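Local coordinates for unknown protein (Galdieria sulphuraria, PDB 2NYI) that is of unknown function but folds as a tandem ACT-domain protein, the kind of domain that in relatives often senses amino acids or other small ligands, at residues G17-H20 against D21-A25; G105-E108 against A109-V113. All coordinates share one frame; numbering follows the deposited sequence.

Contact 1: G17-H20 against D21-A25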
loop_
_atom_site.group_PDB
_atom_site.type_symbol
_atom_site.label_atom_id
_atom_site.label_comp_id
_atom_site.label_asym_id
_atom_site.label_seq_id
_atom_site.Cartn_x
_atom_site.Cartn_y
_atom_site.Cartn_z
ATOM N N GLY A 17 15.662 -2.075 4.848
ATOM C CA GLY A 17 15.886 -1.229 6.017
ATOM C C GLY A 17 15.147 0.087 6.059
ATOM O O GLY A 17 15.384 0.884 6.958
ATOM N N ILE A 18 14.285 0.349 5.082
ATOM C CA ILE A 18 13.528 1.630 5.084
ATOM C C ILE A 18 12.586 1.720 6.286
ATOM O O ILE A 18 12.646 2.691 7.069
ATOM C CB ILE A 18 12.735 1.864 3.769
ATOM C CG1 ILE A 18 13.682 1.902 2.583
ATOM C CG2 ILE A 18 11.903 3.232 3.846
ATOM C CD1 ILE A 18 12.948 1.793 1.225
ATOM N N VAL A 19 11.742 0.697 6.453
ATOM C CA VAL A 19 10.809 0.689 7.570
ATOM C C VAL A 19 11.608 0.749 8.874
ATOM O O VAL A 19 11.203 1.438 9.830
ATOM C CB VAL A 19 9.855 -0.506 7.578
ATOM C CG1 VAL A 19 8.881 -0.369 8.758
ATOM C CG2 VAL A 19 9.043 -0.586 6.230
ATOM N N HIS A 20 12.725 0.013 8.941
ATOM C CA HIS A 20 13.523 0.091 10.162
ATOM C C HIS A 20 14.048 1.502 10.456
ATOM O O HIS A 20 13.952 1.981 11.601
ATOM C CB HIS A 20 14.656 -0.927 10.194
ATOM C CG HIS A 20 15.475 -0.821 11.443
ATOM N ND1 HIS A 20 16.772 -0.368 11.436
ATOM C CD2 HIS A 20 15.137 -0.979 12.746
ATOM C CE1 HIS A 20 17.226 -0.316 12.679
ATOM N NE2 HIS A 20 16.253 -0.682 13.493
ATOM N N ASP A 21 14.613 2.147 9.441
ATOM C CA ASP A 21 15.191 3.494 9.605
ATOM C C ASP A 21 14.125 4.476 10.048
ATOM O O ASP A 21 14.353 5.298 10.939
ATOM C CB ASP A 21 15.868 3.961 8.312
ATOM C CG ASP A 21 17.160 3.207 8.019
ATOM O OD1 ASP A 21 17.683 2.502 8.910
ATOM O OD2 ASP A 21 17.649 3.314 6.882
ATOM N N PHE A 22 12.953 4.367 9.416
ATOM C CA PHE A 22 11.762 5.167 9.752
ATOM C C PHE A 22 11.369 4.988 11.231
ATOM O O PHE A 22 11.190 5.969 11.980
ATOM C CB PHE A 22 10.605 4.731 8.827
ATOM C CG PHE A 22 9.323 5.478 9.056
ATOM C CD1 PHE A 22 8.993 6.575 8.271
ATOM C CD2 PHE A 22 8.431 5.066 10.047
ATOM C CE1 PHE A 22 7.779 7.257 8.481
ATOM C CE2 PHE A 22 7.228 5.748 10.262
ATOM C CZ PHE A 22 6.918 6.849 9.477
ATOM N N SER A 23 11.262 3.723 11.638
ATOM C CA SER A 23 10.807 3.341 12.981
ATOM C C SER A 23 11.826 3.749 14.035
ATOM O O SER A 23 11.463 4.223 15.121
ATOM C CB SER A 23 10.600 1.823 13.028
ATOM O OG SER A 23 9.575 1.469 12.115
ATOM N N TRP A 24 13.103 3.556 13.715
ATOM C CA TRP A 24 14.171 3.988 14.607
ATOM C C TRP A 24 14.072 5.500 14.855
ATOM O O TRP A 24 14.173 5.967 16.003
ATOM C CB TRP A 24 15.541 3.602 14.042
ATOM C CG TRP A 24 16.620 3.938 14.997
ATOM C CD1 TRP A 24 17.145 3.124 15.959
ATOM C CD2 TRP A 24 17.269 5.213 15.143
ATOM N NE1 TRP A 24 18.106 3.808 16.679
ATOM C CE2 TRP A 24 18.205 5.086 16.195
ATOM C CE3 TRP A 24 17.162 6.442 14.476
ATOM C CZ2 TRP A 24 19.023 6.147 16.605
ATOM C CZ3 TRP A 24 17.984 7.503 14.885
ATOM C CH2 TRP A 24 18.899 7.340 15.938
ATOM N N ALA A 25 13.854 6.261 13.782
ATOM C CA ALA A 25 13.814 7.725 13.875
ATOM C C ALA A 25 12.688 8.210 14.777
ATOM O O ALA A 25 12.889 9.112 15.591
ATOM C CB ALA A 25 13.691 8.351 12.475
HETATM O O HOH W 1 18.087 -0.287 8.900
#

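Contact 2: G105-E108 against A109-V113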
loop_
_atom_site.group_PDB
_atom_site.type_symbol
_atom_site.label_atom_id
_atom_site.label_comp_id
_atom_site.label_asym_id
_atom_site.label_seq_id
_atom_site.Cartn_x
_atom_site.Cartn_y
_atom_site.Cartn_z
ATOM N N GLY A 105 -8.384 -1.742 -21.268
ATOM C CA GLY A 105 -9.476 -0.974 -20.655
ATOM C C GLY A 105 -10.118 -1.415 -19.341
ATOM O O GLY A 105 -10.961 -0.690 -18.817
ATOM N N ILE A 106 -9.752 -2.585 -18.813
ATOM C CA ILE A 106 -10.422 -3.120 -17.607
ATOM C C ILE A 106 -10.357 -2.167 -16.413
ATOM O O ILE A 106 -11.385 -1.788 -15.849
ATOM C CB ILE A 106 -9.839 -4.459 -17.106
ATOM C CG1 ILE A 106 -9.524 -5.411 -18.238
ATOM C CG2 ILE A 106 -10.798 -5.108 -16.106
ATOM C CD1 ILE A 106 -8.588 -6.507 -17.807
ATOM N N VAL A 107 -9.141 -1.785 -16.036
ATOM C CA VAL A 107 -8.938 -0.922 -14.874
ATOM C C VAL A 107 -9.732 0.385 -15.003
ATOM O O VAL A 107 -10.468 0.750 -14.086
ATOM C CB VAL A 107 -7.431 -0.657 -14.622
ATOM C CG1 VAL A 107 -7.248 0.193 -13.389
ATOM C CG2 VAL A 107 -6.671 -1.993 -14.464
ATOM N N GLU A 108 -9.596 1.082 -16.140
ATOM C CA GLU A 108 -10.377 2.313 -16.361
ATOM C C GLU A 108 -11.870 2.035 -16.258
ATOM O O GLU A 108 -12.614 2.818 -15.652
ATOM C CB GLU A 108 -10.032 2.968 -17.714
ATOM C CG GLU A 108 -10.604 4.393 -17.895
ATOM C CD GLU A 108 -12.082 4.428 -18.289
ATOM O OE1 GLU A 108 -12.603 3.439 -18.865
ATOM O OE2 GLU A 108 -12.723 5.458 -18.020
ATOM N N ALA A 109 -12.317 0.929 -16.856
ATOM C CA ALA A 109 -13.751 0.605 -16.858
ATOM C C ALA A 109 -14.321 0.348 -15.455
ATOM O O ALA A 109 -15.398 0.842 -15.133
ATOM C CB ALA A 109 -14.043 -0.581 -17.779
ATOM N N VAL A 110 -13.598 -0.428 -14.637
ATOM C CA VAL A 110 -14.058 -0.759 -13.284
ATOM C C VAL A 110 -14.055 0.495 -12.432
ATOM O O VAL A 110 -15.056 0.819 -11.790
ATOM C CB VAL A 110 -13.196 -1.860 -12.609
ATOM C CG1 VAL A 110 -13.604 -2.059 -11.147
ATOM C CG2 VAL A 110 -13.307 -3.179 -13.393
ATOM N N THR A 111 -12.927 1.206 -12.431
ATOM C CA THR A 111 -12.807 2.425 -11.629
ATOM C C THR A 111 -13.744 3.560 -12.092
ATOM O O THR A 111 -14.153 4.387 -11.300
ATOM C CB THR A 111 -11.342 2.902 -11.526
ATOM O OG1 THR A 111 -10.835 3.212 -12.826
ATOM C CG2 THR A 111 -10.461 1.810 -10.896
ATOM N N ALA A 112 -14.109 3.591 -13.374
ATOM C CA ALA A 112 -15.104 4.579 -13.842
ATOM C C ALA A 112 -16.456 4.385 -13.160
ATOM O O ALA A 112 -17.102 5.355 -12.746
ATOM C CB ALA A 112 -15.260 4.508 -15.382
ATOM N N VAL A 113 -16.878 3.124 -13.056
ATOM C CA VAL A 113 -18.099 2.756 -12.336
ATOM C C VAL A 113 -18.040 3.269 -10.891
ATOM O O VAL A 113 -18.964 3.926 -10.415
ATOM C CB VAL A 113 -18.326 1.215 -12.350
ATOM C CG1 VAL A 113 -19.436 0.813 -11.382
ATOM C CG2 VAL A 113 -18.671 0.725 -13.749
#

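Contact 1: G17-H20 against D21-A25
The first turns of helix 18-28, the opening helix of an ACT domain, are closed here by bonds from Asp-21, Phe-22, Ser-23 and Trp-24 back to the four residues before them. Gly-17 is the N-cap: its carbonyl O accepts Asp-21 N at 2.9 Å, and its positive phi of 96° would press a side chain against the carbonyl of the preceding residue. Phe-22 N and Trp-24 N bond to Ile-18 O and His-20 O in the usual helical way. Val-19 O takes two donors, Ser-23 N at 2.9 Å and Ser-23 OG at 2.8 Å, from opposite faces of its carbonyl plane. The hydroxyl gets there because OG lies anti to its own carbonyl carbon (chi1 -63°), which sends it back along the helix.

The His-20 ring and the Asp-21 carboxylate cross at about a right angle, their planes 53° apart. His-20 ND1 and Asp-21 OD1 are 3.9 Å from each other and are joined through a water that lies in the ring plane, 2.9 Å from His-20 ND1, and donates to Asp-21 OD1 at 2.8 Å. The other ends are held too: Asp-21 OD2 forms a salt bridge with Arg-15, and His-20 NE2 bonds to Glu-108 of the second subunit, which together probably limit rotation of both groups.

Phe-22 faces inward onto Val-8, Val-10, Met-47 and Val-49 of the sheet, and this layer of helix over antiparallel strands is typical of the βαββαβ ACT fold.

Contact 2: G105-E108 against A109-V113
Gly-105 O and Ile-106 O receive Ala-109 N and Val-110 N, each at 2.9 Å, so the backbone of 105-108 winds straight into 109-113 as the first turns of helix 106-116. Thr-111 N and Ala-112 N continue the pattern onto Val-107 O and Glu-108 O.

Thr-111 adds a side-chain bond to this backbone: OG1 donates to Val-107 O at 2.8 Å, tilted 32° from the carbonyl plane, and has a weak bond to Ser-23 OG of the second subunit. With chi1 at 62°, OG1 sits between its own N and carbonyl carbon, while Thr-111 CG2 lies 3.4 Å from Val-107 O. An alanine here would remove OG1 and CG2 together, and would probably leave Val-107 O with the amide of this residue as its one donor within the turn and lose the weak link to Ser-23.

On the sheet-facing side, Ile-106 and Val-110 lie side by side and point the same way, CG2 to CG2 at 4.2 Å, above Phe-139 and Met-141 of strand 137-148. Glu-108 reaches forward along the helix: its chain bends at chi2 (-80°), bringing OE2 to 3.8 Å from Ala-112 CB. The strongest polar partner of Glu-108 OE2 is His-20 NE2 of the second subunit, which bonds to it.

The sheet side is therefore hydrocarbon, while the subunit interface combines Glu-108 and Thr-111 with the apolar Val-107 and Ala-112.

In the fold
Contacts 1 and 2 occupy equivalent places in the chain's two halves: each opens the first helix over a four-stranded antiparallel sheet of order 2-3-1-4. Within one chain they do not touch, their centres about 36 Å apart on opposite sides of the chain's centre, yet both reach the second subunit, where 17-25 of one copy packs against 105-113 of the other. Both are partly buried, with apolar residues on the sheet and a mixed polar and apolar face at the interface. Contact 1 carries the imidazole and carboxylate, with a solvent molecule between them; contact 2 relies more on small and branched side chains, including alanines beside the glutamate.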